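Side-chain contact in quinone oxidoreductase (PDB 1IZ0), which binds NADPH and probably uses it to reduce quinones, as a member of the medium-chain dehydrogenase/reductase family: residues L37-A40 / D41-R45. Residues are numbered along the deposited sequence; the frame is centred on the assembly and turned at random.
Sequences LNFA and DHLMR
Asp41 reaches back to Asn38 to form one half of a capping box, where strand 27-37 gives way to helix 39-46 in the GroES-like domain; the Asn38 side chain makes no capping bond in return. Among the polar contacts, OD2 of Asp41 accepts a hydrogen bond from the backbone N of the N-cap residue Asn38 at 2.7 Å, on its anti side and slightly off the carboxylate plane. With CG beside its own backbone N (chi1 -67°), the carboxylate is turned back toward the Asn38 N-H. A weak bond from Asn38 ND2 to the same OD2 spans 3.4 Å, but the amide's main commitment is OD1 to Lys297. Replacing Asp41 by an alanine is likely to leave the N-H of Asn38 without this acceptor, and the strand-to-helix junction less firmly fixed. In the backbone, Asn38 O takes Asp41 N from above its carbonyl plane, and Phe39 O receives Leu43 N at 3.0 Å in a regular helical bond. The apolar and aromatic contacts centre on Phe39, an NADPH-contacting residue in the complex. The Phe39 and His42 side chains lie side by side, pointing the same way, their rings oblique at 32°, with Phe39 CE2 3.9 Å from His42 ND1. Leu43 crosses obliquely at the CD1 and CE1 atoms, its CG 3.6 Å from Phe39 CE1.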
loop_
_atom_site.group_PDB
_atom_site.type_symbol
_atom_site.label_atom_id
_atom_site.label_comp_id
_atom_site.label_asym_id
_atom_site.label_seq_id
_atom_site.Cartn_x
_atom_site.Cartn_y
_atom_site.Cartn_z
ATOM N N LEU A 37 -8.885 -1.330 -2.098
ATOM C CA LEU A 37 -9.107 -1.136 -0.673
ATOM C C LEU A 37 -7.822 -1.307 0.120
ATOM O O LEU A 37 -6.934 -2.080 -0.261
ATOM C CB LEU A 37 -10.173 -2.112 -0.164
ATOM C CG LEU A 37 -11.557 -1.965 -0.813
ATOM C CD1 LEU A 37 -12.547 -2.880 -0.101
ATOM C CD2 LEU A 37 -12.026 -0.521 -0.722
ATOM N N ASN A 38 -7.730 -0.580 1.228
ATOM C CA ASN A 38 -6.549 -0.616 2.081
ATOM C C ASN A 38 -6.951 -0.844 3.533
ATOM O O ASN A 38 -8.071 -0.533 3.930
ATOM C CB ASN A 38 -5.804 0.715 1.975
ATOM C CG ASN A 38 -5.430 1.057 0.553
ATOM O OD1 ASN A 38 -4.452 0.535 0.015
ATOM N ND2 ASN A 38 -6.222 1.926 -0.078
ATOM N N PHE A 39 -6.034 -1.376 4.331
ATOM C CA PHE A 39 -6.343 -1.599 5.735
ATOM C C PHE A 39 -6.764 -0.245 6.303
ATOM O O PHE A 39 -7.640 -0.157 7.170
ATOM C CB PHE A 39 -5.116 -2.138 6.473
ATOM C CG PHE A 39 -5.404 -2.560 7.889
ATOM C CD1 PHE A 39 -4.912 -1.825 8.963
ATOM C CD2 PHE A 39 -6.199 -3.677 8.146
ATOM C CE1 PHE A 39 -5.209 -2.196 10.280
ATOM C CE2 PHE A 39 -6.504 -4.058 9.454
ATOM C CZ PHE A 39 -6.008 -3.316 10.525
ATOM N N ALA A 40 -6.148 0.812 5.778
ATOM C CA ALA A 40 -6.446 2.171 6.205
ATOM C C ALA A 40 -7.938 2.469 6.082
ATOM O O ALA A 40 -8.502 3.191 6.906
ATOM C CB ALA A 40 -5.643 3.170 5.369
ATOM N N ASP A 41 -8.574 1.926 5.044
ATOM C CA ASP A 41 -10.002 2.138 4.839
ATOM C C ASP A 41 -10.767 1.474 5.978
ATOM O O ASP A 41 -11.764 2.004 6.462
ATOM C CB ASP A 41 -10.459 1.547 3.498
ATOM C CG ASP A 41 -9.879 2.285 2.302
ATOM O OD1 ASP A 41 -10.054 3.520 2.216
ATOM O OD2 ASP A 41 -9.254 1.631 1.444
ATOM N N HIS A 42 -10.297 0.311 6.407
ATOM C CA HIS A 42 -10.952 -0.395 7.498
ATOM C C HIS A 42 -10.832 0.394 8.798
ATOM O O HIS A 42 -11.795 0.495 9.552
ATOM C CB HIS A 42 -10.347 -1.787 7.681
ATOM C CG HIS A 42 -10.776 -2.466 8.945
ATOM N ND1 HIS A 42 -10.017 -2.445 10.097
ATOM C CD2 HIS A 42 -11.893 -3.172 9.244
ATOM C CE1 HIS A 42 -10.646 -3.111 11.049
ATOM N NE2 HIS A 42 -11.788 -3.561 10.558
ATOM N N LEU A 43 -9.655 0.963 9.052
ATOM C CA LEU A 43 -9.439 1.737 10.272
ATOM C C LEU A 43 -10.246 3.028 10.280
ATOM O O LEU A 43 -10.682 3.494 11.332
ATOM C CB LEU A 43 -7.953 2.069 10.445
ATOM C CG LEU A 43 -7.045 0.866 10.713
ATOM C CD1 LEU A 43 -5.609 1.332 10.894
ATOM C CD2 LEU A 43 -7.531 0.133 11.962
HETATM N N MSE A 44 -10.443 3.608 9.105
HETATM C CA MSE A 44 -11.193 4.849 9.005
HETATM C C MSE A 44 -12.671 4.654 9.311
HETATM O O MSE A 44 -13.338 5.583 9.755
HETATM C CB MSE A 44 -11.013 5.463 7.617
HETATM C CG MSE A 44 -10.139 6.699 7.635
HETATM SE SE MSE A 44 -9.525 7.205 5.878
HETATM C CE MSE A 44 -11.246 7.583 5.057
ATOM N N ARG A 45 -13.183 3.450 9.062
ATOM C CA ARG A 45 -14.587 3.148 9.348
ATOM C C ARG A 45 -14.787 3.044 10.851
ATOM O O ARG A 45 -15.902 3.193 11.354
ATOM C CB ARG A 45 -15.003 1.816 8.719
ATOM C CG ARG A 45 -15.226 1.866 7.242
ATOM C CD ARG A 45 -15.663 0.508 6.716
ATOM N NE ARG A 45 -16.911 0.038 7.320
ATOM C CZ ARG A 45 -17.644 -0.947 6.811
ATOM N NH1 ARG A 45 -17.245 -1.547 5.700
ATOM N NH2 ARG A 45 -18.769 -1.333 7.406
#